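ATP phosphoribosyltransferase (Methanobacterium thermoautotrophicum, PDB 2VD3) catalyses the condensation of ATP with 5-phosphoribose 1-diphosphate, the first and rate-controlling step of histidine biosynthesis, and is held here in its histidine-inhibited form. Local coordinates at the interface of chains A and B and the interface of chains A and C. Residues are numbered along the deposited sequence; one frame, centred on the assembly and turned at random. Chains: chain A/B/C, ATP phosphoribosyltransferase.

Contact 1: the interface of chains A and B. Residues chain A 14, 161-163; chain B 32-35.
Two pieces of chain A, the loop holding A:Arg14 just ahead of helix 16-25 and the end of strand 157-162 running into A:Ser163, close on the loop B:Asp32 to B:Asn35 that follows strand 30-31. A:Arg14 buries the most surface of the patch. Its CG sits between the backbone N and the carbonyl carbon (chi1 64°), and a bend at chi3 (-79°) then swings the guanidinium along the main chain of chain B. The carbonyl carbons of B:Asp32 and B:Thr33 lie at the edge of that group, in its plane. A:Arg14 NH2 makes a weak hydrogen bond to B:Asp32 O at 3.1 Å. A second weak bond, longer but straighter, runs from A:Arg14 NE to B:Thr33 O at 3.4 Å, so adjoining carbonyls rather than a side chain receive the arginine. The carboxylate of B:Asp32 stays farther off, its OD1 being 4.8 Å from A:Arg14 NH2, and would add at most a favourable field.

B:Val34 lies between the two chain A pieces, its side chain crossing that of A:Arg14 obliquely. The arginine aliphatic stem rests on its backbone, with A:Arg14 CD 4.0 Å from B:Val34 CA. The methyl B:Val34 CG2 lies 3.9 Å from A:Arg14 NH2. A:Leu161 and A:Ser162 border the valine more loosely. The stretch beginning at A:Ser163 leads into the family's TGTT phosphoribosyl-binding loop, so this contact may help support the active site. The hydroxyl OG of A:Ser163 donates to B:Asp32 O at 2.6 Å, the donor tilted 20° from the carbonyl plane.

Contact 2: the interface of chains A and C. Residues chain A 140-144; chain C 56, 59-60, 79.
C:Asp56 and C:Arg79, the two residues with most surface buried, together grip the backbone of chain A from A:Glu141 to A:Thr143. The guanidinium of C:Arg79 meets A:Glu141 O end-on: NH1 and NH2 both donate to this one oxygen, C:Arg79 NH1 at 2.8 Å. The acceptor lies almost in the guanidinium plane, whereas both nitrogens approach the carbonyl from the same face, tilted 30° from its plane. Within chain C, C:Arg79 NH1 also forms a salt bridge with the carboxylate oxygen OD2 of C:Asp56, 2.6 Å away, which should fix the rotation of the guanidinium. The methylene CG of C:Glu59 covers one face of that group near its rim, 3.6 Å above the plane.

C:Asp56 has CG anti to the carbonyl carbon (chi1 -69°), a setting that points the carboxylate at chain A. C:Asp56 OD1 accepts the backbone N-H of A:Thr143 at 3.0 Å through its syn lone pair, in a fairly straight bond (160° at H); the same N-H bonds weakly to OD2. The acid therefore serves two roles, capturing an amide across the interface and holding the arginine beside it.

A:Leu142, between the two gripped backbone groups, supplies the apolar part. Its CD2 methyl reaches C:Phe60 CE1 at 3.8 Å, the two side chains crossing at about a right angle. Polar recognition in this patch is thus largely of main chain. The patch belongs to a two-fold interface between identical subunits that probably helps hold the six-copy assembly together. In the fold, chain A contributes the end of strand 138-141 and the loop beyond it, while chain C contributes C:Asp56 just ahead of helix 57-63, that helix's first turn and the last residue of helix 73-79.

Contact 1: the interface of chains A and B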
loop_
_atom_site.group_PDB
_atom_site.type_symbol
_atom_site.label_atom_id
_atom_site.label_comp_id
_atom_site.label_asym_id
_atom_site.label_seq_id
_atom_site.Cartn_x
_atom_site.Cartn_y
_atom_site.Cartn_z
ATOM N N ARG A 14 0.780 -7.256 -15.341
ATOM C CA ARG A 14 1.722 -6.823 -16.374
ATOM C C ARG A 14 1.074 -6.387 -17.682
ATOM O O ARG A 14 1.583 -5.495 -18.357
ATOM C CB ARG A 14 2.791 -7.903 -16.621
ATOM C CG ARG A 14 2.270 -9.223 -17.183
ATOM C CD ARG A 14 3.261 -10.345 -16.942
ATOM N NE ARG A 14 4.367 -10.315 -17.893
ATOM C CZ ARG A 14 4.384 -10.991 -19.040
ATOM N NH1 ARG A 14 3.345 -11.750 -19.378
ATOM N NH2 ARG A 14 5.443 -10.911 -19.843
ATOM N N LEU A 161 5.621 -19.792 -15.534
ATOM C CA LEU A 161 5.506 -18.814 -16.597
ATOM C C LEU A 161 6.683 -17.833 -16.521
ATOM O O LEU A 161 6.808 -17.114 -15.541
ATOM C CB LEU A 161 4.171 -18.079 -16.434
ATOM C CG LEU A 161 3.451 -17.441 -17.623
ATOM C CD1 LEU A 161 3.066 -18.488 -18.653
ATOM C CD2 LEU A 161 2.226 -16.675 -17.118
ATOM N N SER A 162 7.544 -17.801 -17.543
ATOM C CA SER A 162 8.744 -16.942 -17.507
ATOM C C SER A 162 9.228 -16.478 -18.877
ATOM O O SER A 162 9.046 -17.184 -19.876
ATOM C CB SER A 162 9.893 -17.684 -16.824
ATOM O OG SER A 162 10.209 -18.860 -17.556
ATOM N N SER A 163 9.857 -15.299 -18.909
ATOM C CA SER A 163 10.594 -14.825 -20.091
ATOM C C SER A 163 12.044 -15.272 -20.000
ATOM O O SER A 163 12.678 -15.557 -21.018
ATOM C CB SER A 163 10.586 -13.299 -20.208
ATOM O OG SER A 163 9.423 -12.719 -19.656
ATOM N N ASP B 32 8.790 -7.804 -22.258
ATOM C CA ASP B 32 8.048 -8.953 -21.707
ATOM C C ASP B 32 8.355 -9.188 -20.227
ATOM O O ASP B 32 8.465 -10.333 -19.773
ATOM C CB ASP B 32 8.310 -10.223 -22.536
ATOM C CG ASP B 32 7.851 -10.086 -23.972
ATOM O OD1 ASP B 32 6.764 -9.518 -24.193
ATOM O OD2 ASP B 32 8.565 -10.560 -24.880
ATOM N N THR B 33 8.490 -8.085 -19.492
ATOM C CA THR B 33 8.883 -8.110 -18.085
ATOM C C THR B 33 7.782 -8.692 -17.216
ATOM O O THR B 33 6.766 -8.038 -16.970
ATOM C CB THR B 33 9.216 -6.699 -17.572
ATOM O OG1 THR B 33 10.052 -6.030 -18.522
ATOM C CG2 THR B 33 9.911 -6.767 -16.202
ATOM N N VAL B 34 7.995 -9.927 -16.766
ATOM C CA VAL B 34 7.116 -10.572 -15.798
ATOM C C VAL B 34 7.372 -9.956 -14.426
ATOM O O VAL B 34 8.510 -9.621 -14.082
ATOM C CB VAL B 34 7.349 -12.098 -15.734
ATOM C CG1 VAL B 34 6.180 -12.799 -15.026
ATOM C CG2 VAL B 34 7.541 -12.678 -17.132
ATOM N N ASN B 35 6.302 -9.777 -13.658
ATOM C CA ASN B 35 6.410 -9.282 -12.289
ATOM C C ASN B 35 6.921 -10.380 -11.355
ATOM O O ASN B 35 6.653 -11.566 -11.582
ATOM C CB ASN B 35 5.059 -8.727 -11.817
ATOM C CG ASN B 35 4.611 -7.520 -12.634
ATOM O OD1 ASN B 35 3.464 -7.445 -13.074
ATOM N ND2 ASN B 35 5.527 -6.573 -12.852
#

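Contact 2: the interface of chains A and C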
loop_
_atom_site.group_PDB
_atom_site.type_symbol
_atom_site.label_atom_id
_atom_site.label_comp_id
_atom_site.label_asym_id
_atom_site.label_seq_id
_atom_site.Cartn_x
_atom_site.Cartn_y
_atom_site.Cartn_z
ATOM N N VAL A 140 -1.608 -31.070 -9.491
ATOM C CA VAL A 140 -2.075 -30.361 -8.304
ATOM C C VAL A 140 -2.114 -28.859 -8.587
ATOM O O VAL A 140 -1.097 -28.245 -8.931
ATOM C CB VAL A 140 -1.211 -30.676 -7.041
ATOM C CG1 VAL A 140 -1.704 -29.883 -5.832
ATOM C CG2 VAL A 140 -1.248 -32.164 -6.724
ATOM N N GLU A 141 -3.301 -28.281 -8.453
ATOM C CA GLU A 141 -3.482 -26.862 -8.679
ATOM C C GLU A 141 -3.106 -26.077 -7.428
ATOM O O GLU A 141 -3.566 -26.383 -6.329
ATOM C CB GLU A 141 -4.919 -26.575 -9.105
ATOM C CG GLU A 141 -5.337 -25.139 -8.928
ATOM C CD GLU A 141 -6.289 -24.672 -9.997
ATOM O OE1 GLU A 141 -6.108 -23.536 -10.473
ATOM O OE2 GLU A 141 -7.205 -25.435 -10.365
ATOM N N LEU A 142 -2.250 -25.075 -7.600
ATOM C CA LEU A 142 -1.878 -24.211 -6.498
ATOM C C LEU A 142 -2.294 -22.791 -6.822
ATOM O O LEU A 142 -2.521 -22.449 -7.982
ATOM C CB LEU A 142 -0.372 -24.286 -6.197
ATOM C CG LEU A 142 0.251 -25.624 -5.774
ATOM C CD1 LEU A 142 1.694 -25.412 -5.332
ATOM C CD2 LEU A 142 -0.542 -26.319 -4.681
ATOM N N THR A 143 -2.405 -21.980 -5.785
ATOM C CA THR A 143 -2.787 -20.584 -5.915
ATOM C C THR A 143 -1.691 -19.773 -6.603
ATOM O O THR A 143 -1.976 -18.803 -7.310
ATOM C CB THR A 143 -3.087 -19.994 -4.515
ATOM O OG1 THR A 143 -4.483 -20.146 -4.218
ATOM C CG2 THR A 143 -2.712 -18.548 -4.452
ATOM N N GLY A 144 -0.442 -20.183 -6.382
ATOM C CA GLY A 144 0.740 -19.484 -6.891
ATOM C C GLY A 144 1.991 -20.130 -6.331
ATOM O O GLY A 144 1.915 -21.197 -5.716
ATOM N N ASP C 56 -5.150 -23.401 -0.752
ATOM C CA ASP C 56 -4.185 -24.477 -0.949
ATOM C C ASP C 56 -4.076 -25.390 0.263
ATOM O O ASP C 56 -3.636 -26.544 0.145
ATOM C CB ASP C 56 -2.809 -23.908 -1.272
ATOM C CG ASP C 56 -2.755 -23.252 -2.632
ATOM O OD1 ASP C 56 -1.856 -22.407 -2.846
ATOM O OD2 ASP C 56 -3.604 -23.583 -3.484
ATOM N N GLU C 59 -5.217 -29.043 0.148
ATOM C CA GLU C 59 -4.288 -29.888 -0.582
ATOM C C GLU C 59 -3.007 -30.172 0.201
ATOM O O GLU C 59 -2.557 -31.320 0.278
ATOM C CB GLU C 59 -3.965 -29.279 -1.947
ATOM C CG GLU C 59 -5.009 -29.615 -3.005
ATOM C CD GLU C 59 -5.138 -31.113 -3.220
ATOM O OE1 GLU C 59 -4.109 -31.760 -3.545
ATOM O OE2 GLU C 59 -6.264 -31.638 -3.045
ATOM N N PHE C 60 -2.419 -29.133 0.785
ATOM C CA PHE C 60 -1.188 -29.315 1.541
ATOM C C PHE C 60 -1.383 -30.367 2.646
ATOM O O PHE C 60 -0.475 -31.152 2.940
ATOM C CB PHE C 60 -0.699 -27.985 2.140
ATOM C CG PHE C 60 -0.235 -26.974 1.115
ATOM C CD1 PHE C 60 0.208 -27.372 -0.144
ATOM C CD2 PHE C 60 -0.218 -25.616 1.428
ATOM C CE1 PHE C 60 0.654 -26.425 -1.095
ATOM C CE2 PHE C 60 0.230 -24.667 0.495
ATOM C CZ PHE C 60 0.668 -25.074 -0.772
ATOM N N ARG C 79 -12.080 -28.065 -2.946
ATOM C CA ARG C 79 -10.934 -28.872 -3.332
ATOM C C ARG C 79 -11.325 -30.335 -3.468
ATOM O O ARG C 79 -10.774 -31.049 -4.302
ATOM C CB ARG C 79 -9.812 -28.752 -2.303
ATOM C CG ARG C 79 -9.031 -27.447 -2.357
ATOM C CD ARG C 79 -8.285 -27.314 -3.667
ATOM N NE ARG C 79 -7.133 -26.438 -3.528
ATOM C CZ ARG C 79 -6.133 -26.369 -4.403
ATOM N NH1 ARG C 79 -5.114 -25.547 -4.177
ATOM N NH2 ARG C 79 -6.143 -27.128 -5.497
#

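Contact 1 and contact 2 lie about 22 Å apart and share no residues, so chain A uses separate surfaces to hold two neighbours. Contact 1 draws on the loop ahead of helix 16-25 and the end of strand 157-162, contact 2 on the end of strand 138-141 and the loop after it. The interface containing contact 1 is not an exact two-fold, whereas that of contact 2 is symmetric and has its twin. Using both kinds of interface, each subunit can link to more than one partner, which fits the six-copy assembly; these contacts may help couple subunits when histidine inhibits the enzyme, though the structure alone does not show this.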